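PDB 2F4E: AtFKBP42 from Arabidopsis thaliana, which modulates uptake of MRP substrates into the vacuole, regulates cell elongation and orientation, and carries an N-terminal domain of the FKBP-type peptidyl-prolyl isomerase family. Local coordinates for residues 71-75 / 86-90; 76-80 / 147-151; 113-119 / 153-158. All blocks are in the same frame, centred on the assembly; numbering follows the deposited sequence.

Interaction 1: residues 71-75 / 86-90; sequences FLHYR and EDTWH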
loop_
_atom_site.group_PDB
_atom_site.type_symbol
_atom_site.label_atom_id
_atom_site.label_comp_id
_atom_site.label_asym_id
_atom_site.label_seq_id
_atom_site.Cartn_x
_atom_site.Cartn_y
_atom_site.Cartn_z
ATOM N N PHE A 71 -4.068 -9.872 -4.646
ATOM C CA PHE A 71 -5.421 -9.443 -4.335
ATOM C C PHE A 71 -5.322 -8.812 -2.964
ATOM O O PHE A 71 -4.793 -9.426 -2.032
ATOM C CB PHE A 71 -6.359 -10.644 -4.348
ATOM C CG PHE A 71 -6.660 -11.129 -5.730
ATOM C CD1 PHE A 71 -7.548 -10.432 -6.545
ATOM C CD2 PHE A 71 -5.997 -12.232 -6.249
ATOM C CE1 PHE A 71 -7.771 -10.829 -7.865
ATOM C CE2 PHE A 71 -6.211 -12.634 -7.564
ATOM C CZ PHE A 71 -7.097 -11.932 -8.374
ATOM N N LEU A 72 -5.804 -7.577 -2.844
ATOM C CA LEU A 72 -5.702 -6.882 -1.573
ATOM C C LEU A 72 -6.752 -5.812 -1.288
ATOM O O LEU A 72 -7.406 -5.284 -2.191
ATOM C CB LEU A 72 -4.307 -6.256 -1.466
ATOM C CG LEU A 72 -4.049 -5.105 -2.446
ATOM C CD1 LEU A 72 -4.040 -3.800 -1.704
ATOM C CD2 LEU A 72 -2.733 -5.310 -3.147
ATOM N N HIS A 73 -6.898 -5.519 -0.002
ATOM C CA HIS A 73 -7.799 -4.488 0.488
ATOM C C HIS A 73 -6.888 -3.382 1.014
ATOM O O HIS A 73 -5.770 -3.657 1.444
ATOM C CB HIS A 73 -8.644 -5.004 1.649
ATOM C CG HIS A 73 -9.942 -5.608 1.244
ATOM N ND1 HIS A 73 -10.835 -4.966 0.398
ATOM C CD2 HIS A 73 -10.548 -6.762 1.601
ATOM C CE1 HIS A 73 -11.915 -5.698 0.263
ATOM N NE2 HIS A 73 -11.771 -6.801 0.986
ATOM N N TYR A 74 -7.351 -2.139 0.987
ATOM C CA TYR A 74 -6.534 -1.053 1.508
ATOM C C TYR A 74 -7.252 0.281 1.645
ATOM O O TYR A 74 -8.263 0.535 0.992
ATOM C CB TYR A 74 -5.285 -0.860 0.639
ATOM C CG TYR A 74 -5.488 -0.035 -0.615
ATOM C CD1 TYR A 74 -5.381 1.358 -0.589
ATOM C CD2 TYR A 74 -5.789 -0.646 -1.831
ATOM C CE1 TYR A 74 -5.565 2.109 -1.748
ATOM C CE2 TYR A 74 -5.974 0.092 -2.984
ATOM C CZ TYR A 74 -5.864 1.468 -2.948
ATOM O OH TYR A 74 -6.058 2.197 -4.102
ATOM N N ARG A 75 -6.722 1.116 2.530
ATOM C CA ARG A 75 -7.243 2.459 2.742
ATOM C C ARG A 75 -6.067 3.378 2.486
ATOM O O ARG A 75 -4.919 3.001 2.725
ATOM C CB ARG A 75 -7.737 2.660 4.174
ATOM C CG ARG A 75 -8.932 1.820 4.548
ATOM C CD ARG A 75 -9.470 2.231 5.909
ATOM N NE ARG A 75 -10.615 1.419 6.300
ATOM C CZ ARG A 75 -10.544 0.249 6.927
ATOM N NH1 ARG A 75 -9.370 -0.269 7.264
ATOM N NH2 ARG A 75 -11.661 -0.418 7.184
ATOM N N GLU A 86 -9.394 6.784 -0.233
ATOM C CA GLU A 86 -9.562 5.442 -0.795
ATOM C C GLU A 86 -9.825 4.469 0.356
ATOM O O GLU A 86 -9.197 4.578 1.410
ATOM C CB GLU A 86 -8.303 5.030 -1.560
ATOM C CG GLU A 86 -8.563 4.385 -2.919
ATOM C CD GLU A 86 -8.031 5.219 -4.096
ATOM O OE1 GLU A 86 -8.364 6.417 -4.197
ATOM O OE2 GLU A 86 -7.279 4.686 -4.941
ATOM N N ASP A 87 -10.752 3.533 0.146
ATOM C CA ASP A 87 -11.135 2.541 1.152
ATOM C C ASP A 87 -11.835 1.377 0.457
ATOM O O ASP A 87 -13.056 1.382 0.307
ATOM C CB ASP A 87 -12.099 3.168 2.166
ATOM C CG ASP A 87 -12.230 2.353 3.443
ATOM O OD1 ASP A 87 -12.334 1.114 3.375
ATOM O OD2 ASP A 87 -12.246 2.960 4.529
ATOM N N THR A 88 -11.065 0.383 0.022
ATOM C CA THR A 88 -11.646 -0.771 -0.658
ATOM C C THR A 88 -12.558 -1.601 0.229
ATOM O O THR A 88 -13.440 -2.269 -0.279
ATOM C CB THR A 88 -10.559 -1.690 -1.265
ATOM O OG1 THR A 88 -9.760 -2.254 -0.219
ATOM C CG2 THR A 88 -9.684 -0.893 -2.250
ATOM N N TRP A 89 -12.352 -1.565 1.543
ATOM C CA TRP A 89 -13.221 -2.306 2.459
ATOM C C TRP A 89 -14.616 -1.702 2.449
ATOM O O TRP A 89 -15.602 -2.421 2.391
ATOM C CB TRP A 89 -12.684 -2.273 3.888
ATOM C CG TRP A 89 -11.619 -3.281 4.171
ATOM C CD1 TRP A 89 -11.769 -4.637 4.272
ATOM C CD2 TRP A 89 -10.239 -3.011 4.425
ATOM N NE1 TRP A 89 -10.567 -5.220 4.577
ATOM C CE2 TRP A 89 -9.605 -4.244 4.676
ATOM C CE3 TRP A 89 -9.467 -1.839 4.463
ATOM C CZ2 TRP A 89 -8.243 -4.349 4.964
ATOM C CZ3 TRP A 89 -8.109 -1.939 4.747
ATOM C CH2 TRP A 89 -7.511 -3.188 4.993
ATOM N N HIS A 90 -14.695 -0.377 2.507
ATOM C CA HIS A 90 -15.990 0.280 2.502
ATOM C C HIS A 90 -16.744 -0.035 1.217
ATOM O O HIS A 90 -17.925 -0.359 1.259
ATOM C CB HIS A 90 -15.838 1.799 2.661
ATOM C CG HIS A 90 -17.144 2.533 2.627
ATOM N ND1 HIS A 90 -18.126 2.341 3.568
ATOM C CD2 HIS A 90 -17.632 3.432 1.740
ATOM C CE1 HIS A 90 -19.174 3.094 3.265
ATOM N NE2 HIS A 90 -18.899 3.765 2.163
#
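T88 OG1 is gripped by two groups of the facing strand: the backbone N of Y74 donates to it at 2.7 Å, and H73 ND1 shares a hydrogen bond with it at 3.0 Å. The T88 hydroxyl lies between its own backbone N and carbonyl carbon (chi1 64°), and from there it meets both partners. T88 N donates in return to Y74 O at 3.0 Å, so T88 clasps Y74 twice. The imidazole of H73 and the five-membered ring of W89 form an offset stack, centroids 4.0 Å apart and planes at 27°. H73 CB adds a CH-pi contact over the indole. The R75 and W89 side chains cross at about a right angle, yet their flat groups lie nearly parallel (23°), with W89 CE3 over one guanidinium face, 3.2 Å from R75 NH1. R75 NE makes a salt bridge to D87 OD2 at 2.9 Å, coming from above the carboxylate plane. The same D87 oxygen also forms a salt bridge with K84 NZ, and R75 NH1 is held by E152. Y74 OH donates to E86 OE2 at 2.9 Å, on the anti side of the carboxylate. The contact extends the hairpin of strands 69-78 and 84-87, with T88 and W89 folding back on 69-78 past the end of 84-87. Strand 149-158 bonds to H73 and R75 as well, and Y74 packs on its V153 and on I95 of strand 95-98.

Interaction 2: residues 76-80 / 147-151; sequences AWTKN and ADLLY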
loop_
_atom_site.group_PDB
_atom_site.type_symbol
_atom_site.label_atom_id
_atom_site.label_comp_id
_atom_site.label_asym_id
_atom_site.label_seq_id
_atom_site.Cartn_x
_atom_site.Cartn_y
_atom_site.Cartn_z
ATOM N N ALA A 76 -6.341 4.572 1.986
ATOM C CA ALA A 76 -5.271 5.507 1.712
ATOM C C ALA A 76 -5.599 6.864 2.304
ATOM O O ALA A 76 -6.730 7.346 2.199
ATOM C CB ALA A 76 -5.044 5.616 0.219
ATOM N N TRP A 77 -4.603 7.474 2.926
ATOM C CA TRP A 77 -4.764 8.769 3.570
ATOM C C TRP A 77 -3.601 9.670 3.173
ATOM O O TRP A 77 -2.452 9.215 3.101
ATOM C CB TRP A 77 -4.705 8.617 5.094
ATOM C CG TRP A 77 -5.866 7.982 5.769
ATOM C CD1 TRP A 77 -7.024 8.595 6.149
ATOM C CD2 TRP A 77 -5.969 6.623 6.199
ATOM N NE1 TRP A 77 -7.841 7.705 6.791
ATOM C CE2 TRP A 77 -7.220 6.485 6.835
ATOM C CE3 TRP A 77 -5.125 5.506 6.110
ATOM C CZ2 TRP A 77 -7.649 5.280 7.378
ATOM C CZ3 TRP A 77 -5.554 4.311 6.651
ATOM C CH2 TRP A 77 -6.807 4.207 7.277
ATOM N N THR A 78 -3.891 10.939 2.911
ATOM C CA THR A 78 -2.843 11.900 2.604
ATOM C C THR A 78 -2.279 12.191 3.990
ATOM O O THR A 78 -3.032 12.403 4.944
ATOM C CB THR A 78 -3.395 13.204 2.027
ATOM O OG1 THR A 78 -4.547 13.623 2.773
ATOM C CG2 THR A 78 -3.775 13.019 0.564
ATOM N N LYS A 79 -0.961 12.173 4.110
ATOM C CA LYS A 79 -0.302 12.411 5.393
ATOM C C LYS A 79 -0.547 13.766 6.023
ATOM O O LYS A 79 -0.720 13.851 7.218
ATOM C CB LYS A 79 1.204 12.214 5.235
ATOM C CG LYS A 79 1.647 10.787 5.088
ATOM C CD LYS A 79 1.988 10.184 6.432
ATOM C CE LYS A 79 2.849 8.948 6.265
ATOM N NZ LYS A 79 3.532 8.599 7.549
ATOM N N ASN A 80 -0.598 14.821 5.228
ATOM C CA ASN A 80 -0.756 16.118 5.847
ATOM C C ASN A 80 -2.121 16.710 6.160
ATOM O O ASN A 80 -2.211 17.861 6.615
ATOM C CB ASN A 80 0.122 17.152 5.143
ATOM C CG ASN A 80 1.549 17.149 5.689
ATOM O OD1 ASN A 80 2.387 16.338 5.285
ATOM N ND2 ASN A 80 1.819 18.043 6.635
ATOM N N ALA A 147 2.237 15.174 -2.077
ATOM C CA ALA A 147 1.581 14.739 -0.850
ATOM C C ALA A 147 1.978 13.324 -0.424
ATOM O O ALA A 147 1.613 12.346 -1.079
ATOM C CB ALA A 147 0.062 14.828 -1.014
ATOM N N ASP A 148 2.725 13.215 0.671
ATOM C CA ASP A 148 3.117 11.902 1.161
ATOM C C ASP A 148 1.848 11.173 1.560
ATOM O O ASP A 148 0.888 11.794 1.997
ATOM C CB ASP A 148 4.053 12.018 2.368
ATOM C CG ASP A 148 5.477 12.354 1.968
ATOM O OD1 ASP A 148 5.864 11.985 0.841
ATOM O OD2 ASP A 148 6.209 12.982 2.763
ATOM N N LEU A 149 1.851 9.858 1.411
ATOM C CA LEU A 149 0.682 9.065 1.722
ATOM C C LEU A 149 0.902 7.981 2.757
ATOM O O LEU A 149 2.037 7.592 3.068
ATOM C CB LEU A 149 0.170 8.410 0.446
ATOM C CG LEU A 149 -0.089 9.292 -0.774
ATOM C CD1 LEU A 149 -0.645 8.418 -1.878
ATOM C CD2 LEU A 149 -1.072 10.398 -0.428
ATOM N N LEU A 150 -0.217 7.493 3.277
ATOM C CA LEU A 150 -0.226 6.415 4.244
ATOM C C LEU A 150 -1.185 5.371 3.697
ATOM O O LEU A 150 -2.246 5.705 3.161
ATOM C CB LEU A 150 -0.740 6.882 5.606
ATOM C CG LEU A 150 -0.865 5.737 6.622
ATOM C CD1 LEU A 150 0.512 5.294 7.024
ATOM C CD2 LEU A 150 -1.635 6.164 7.847
ATOM N N TYR A 151 -0.803 4.112 3.819
ATOM C CA TYR A 151 -1.648 3.023 3.365
ATOM C C TYR A 151 -1.793 1.993 4.465
ATOM O O TYR A 151 -0.862 1.719 5.212
ATOM C CB TYR A 151 -1.058 2.316 2.149
ATOM C CG TYR A 151 -0.972 3.118 0.878
ATOM C CD1 TYR A 151 -2.091 3.340 0.082
ATOM C CD2 TYR A 151 0.258 3.588 0.429
ATOM C CE1 TYR A 151 -1.973 3.999 -1.143
ATOM C CE2 TYR A 151 0.386 4.241 -0.778
ATOM C CZ TYR A 151 -0.720 4.445 -1.555
ATOM O OH TYR A 151 -0.544 5.090 -2.743
HETATM O O HOH W 1 3.111 15.472 2.339
#
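W77 and L150 face each other across two antiparallel strands, their side chains on the same face of the sheet and crossing at a slant. L150 CD2 comes within 4.0 Å of W77 CE3, on the six-membered ring of the indole. The pair is a hydrogen-bonded one. W77 N donates to L150 O at 3.0 Å, and L150 N donates to W77 O at 2.8 Å. The other face carries two non-hydrogen-bonded pairs. In one, A76 CB meets Y151 CE1 at 3.7 Å. In the other, L149 CD2 lies 3.9 Å from T78 CG2. Beyond the paired strands the ladder gains one more rung, K79 N to D148 O at 2.8 Å. The K79 chain bends at chi2 (-92°). K79 CG rests 3.8 Å from D148 CB, and K79 CE lies 3.6 Å from L149 O. The chain thus runs back over the 147-151 backbone, and its NZ ends on H125. Replacing K79 by an alanine would probably leave H125 without this hydrogen bond and strip D148 CB and L149 O of the cover that CG and CE give. Strand 69-78 is flanked here on its other edge by strand 84-87, which bonds to A76 through F85 and E86. Strand 149-158 is flanked by 121-126, where V126 and V124 bond to L149 and Y151. P37 touches both W77 and L150.

Interaction 3: residues 113-119 / 153-158; sequences VASMKSG and VEVIGF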
loop_
_atom_site.group_PDB
_atom_site.type_symbol
_atom_site.label_atom_id
_atom_site.label_comp_id
_atom_site.label_asym_id
_atom_site.label_seq_id
_atom_site.Cartn_x
_atom_site.Cartn_y
_atom_site.Cartn_z
ATOM N N VAL A 113 3.738 -3.898 -0.856
ATOM C CA VAL A 113 3.068 -5.182 -1.047
ATOM C C VAL A 113 4.064 -6.293 -1.315
ATOM O O VAL A 113 3.941 -7.393 -0.785
ATOM C CB VAL A 113 2.059 -5.116 -2.233
ATOM C CG1 VAL A 113 1.655 -6.503 -2.647
ATOM C CG2 VAL A 113 0.823 -4.315 -1.831
ATOM N N ALA A 114 5.048 -5.991 -2.150
ATOM C CA ALA A 114 6.073 -6.961 -2.512
ATOM C C ALA A 114 6.805 -7.505 -1.292
ATOM O O ALA A 114 7.461 -8.539 -1.378
ATOM C CB ALA A 114 7.083 -6.327 -3.491
ATOM N N SER A 115 6.686 -6.819 -0.160
ATOM C CA SER A 115 7.377 -7.237 1.055
ATOM C C SER A 115 6.443 -7.938 2.023
ATOM O O SER A 115 6.849 -8.336 3.109
ATOM C CB SER A 115 7.985 -6.018 1.749
ATOM O OG SER A 115 7.016 -5.367 2.552
ATOM N N MET A 116 5.191 -8.099 1.627
ATOM C CA MET A 116 4.209 -8.715 2.497
ATOM C C MET A 116 3.912 -10.185 2.227
ATOM O O MET A 116 4.111 -10.699 1.123
ATOM C CB MET A 116 2.905 -7.910 2.432
ATOM C CG MET A 116 3.029 -6.475 2.909
ATOM S SD MET A 116 1.539 -5.508 2.660
ATOM C CE MET A 116 0.679 -5.844 4.147
ATOM N N LYS A 117 3.425 -10.855 3.262
ATOM C CA LYS A 117 3.056 -12.258 3.176
ATOM C C LYS A 117 1.553 -12.246 3.017
ATOM O O LYS A 117 0.925 -11.208 3.181
ATOM C CB LYS A 117 3.415 -13.008 4.458
ATOM C CG LYS A 117 4.895 -13.095 4.725
ATOM C CD LYS A 117 5.200 -14.031 5.887
ATOM C CE LYS A 117 6.695 -14.177 6.057
ATOM N NZ LYS A 117 7.311 -14.633 4.779
ATOM N N SER A 118 0.973 -13.393 2.703
ATOM C CA SER A 118 -0.465 -13.478 2.519
ATOM C C SER A 118 -1.181 -13.363 3.849
ATOM O O SER A 118 -0.789 -14.008 4.825
ATOM C CB SER A 118 -0.836 -14.804 1.862
ATOM O OG SER A 118 -2.247 -14.912 1.761
ATOM N N GLY A 119 -2.232 -12.548 3.879
ATOM C CA GLY A 119 -2.989 -12.361 5.102
ATOM C C GLY A 119 -2.380 -11.308 6.007
ATOM O O GLY A 119 -2.922 -10.993 7.072
ATOM N N VAL A 153 -2.739 -1.604 4.283
ATOM C CA VAL A 153 -3.019 -2.672 3.339
ATOM C C VAL A 153 -3.020 -4.100 3.882
ATOM O O VAL A 153 -2.193 -4.477 4.706
ATOM C CB VAL A 153 -2.045 -2.603 2.139
ATOM C CG1 VAL A 153 -0.612 -2.557 2.638
ATOM C CG2 VAL A 153 -2.244 -3.805 1.235
ATOM N N GLU A 154 -3.976 -4.886 3.407
ATOM C CA GLU A 154 -4.069 -6.278 3.797
ATOM C C GLU A 154 -4.120 -7.121 2.532
ATOM O O GLU A 154 -5.042 -6.993 1.719
ATOM C CB GLU A 154 -5.309 -6.547 4.657
ATOM C CG GLU A 154 -5.434 -8.019 4.996
ATOM C CD GLU A 154 -6.546 -8.326 5.971
ATOM O OE1 GLU A 154 -7.100 -7.383 6.571
ATOM O OE2 GLU A 154 -6.861 -9.525 6.126
ATOM N N VAL A 155 -3.117 -7.975 2.375
ATOM C CA VAL A 155 -3.018 -8.838 1.215
ATOM C C VAL A 155 -3.897 -10.076 1.346
ATOM O O VAL A 155 -3.720 -10.889 2.246
ATOM C CB VAL A 155 -1.553 -9.293 0.985
ATOM C CG1 VAL A 155 -1.447 -10.089 -0.291
ATOM C CG2 VAL A 155 -0.627 -8.090 0.937
ATOM N N ILE A 156 -4.864 -10.198 0.449
ATOM C CA ILE A 156 -5.748 -11.352 0.444
ATOM C C ILE A 156 -4.933 -12.565 -0.025
ATOM O O ILE A 156 -5.236 -13.708 0.330
ATOM C CB ILE A 156 -6.950 -11.115 -0.510
ATOM C CG1 ILE A 156 -7.765 -9.923 -0.015
ATOM C CG2 ILE A 156 -7.811 -12.362 -0.600
ATOM C CD1 ILE A 156 -8.999 -9.660 -0.800
ATOM N N GLY A 157 -3.903 -12.304 -0.822
ATOM C CA GLY A 157 -3.060 -13.378 -1.316
ATOM C C GLY A 157 -2.545 -13.128 -2.713
ATOM O O GLY A 157 -3.058 -12.249 -3.400
ATOM N N PHE A 158 -1.524 -13.888 -3.112
ATOM C CA PHE A 158 -0.935 -13.791 -4.446
ATOM C C PHE A 158 -0.921 -15.143 -5.163
ATOM O O PHE A 158 -1.007 -16.204 -4.532
ATOM C CB PHE A 158 0.494 -13.236 -4.417
ATOM C CG PHE A 158 1.017 -12.922 -3.056
ATOM C CD1 PHE A 158 1.433 -13.941 -2.214
ATOM C CD2 PHE A 158 1.145 -11.588 -2.632
ATOM C CE1 PHE A 158 1.980 -13.654 -0.968
ATOM C CE2 PHE A 158 1.695 -11.278 -1.377
ATOM C CZ PHE A 158 2.112 -12.324 -0.543
#
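M116 reaches V155 and V153 because its side chain starts out anti to its carbonyl carbon (chi1 -62°), runs straight on, and then turns at the sulfur (chi3 88°). M116 SD comes 3.8 Å from V155 CG2 and 3.7 Å from V153 CG1. The bend brings M116 CE to V153 O, 3.2 Å away. F158 is set by an unusual torsion, with CG eclipsing the backbone N (chi1 1°). Its ring then swings over to the 116-118 backbone. F158 CZ lies 3.1 Å from M116 O, which sits at the ring edge near its plane, and 3.6 Å from S118 N. One backbone hydrogen bond joins the segments, G119 N to V155 O at 2.8 Å. S118 OG sits 3.5 Å from G157 CA. A CB on G157 would sit only 3.4 Å from S118 OG and would also be jammed against the carbonyl oxygen of I156. The same backbone conflict applies to G119. I156 and G157 both face F71, forming a classic beta bulge in strand 149-158. Before M116 the chain leaves helix 107-113 in a type I turn from V113, closed by M116 N to V113 O. M116 also packs on A122 of strand 121-126. The charged ends of K117 and E154 find their partners elsewhere, at G61 and R121. The C-H edge of F158 near M116 O is consistent with a weak electrostatic attraction. With one backbone bond between the segments, the rest of the join probably depends on apolar packing, chiefly the thioether against the two valines.

In the fold
Each contact uses strand 69-78 or strand 149-158, neighbours in the antiparallel sheet, and interaction 2 uses both. Interactions 1 and 2 share strand 69-78, with centres about 14 Å apart. Interactions 2 and 3 share strand 149-158, with centres about 20 Å apart and on opposite sides of the chain's centre. Interaction 1 touches both others: E86 O meets A76 N, and F71 O meets I156 N. Along the chain interaction 1 closes before interaction 3 opens, while interaction 2 crosses both. Interaction 1 is local, within a hairpin. Interactions 2 and 3 bring the late strand back to earlier segments. Together they join the hairpin to strand 149-158 in the antiparallel sheet of the FKBP-type domain and hold the loop after helix 107-113 against it.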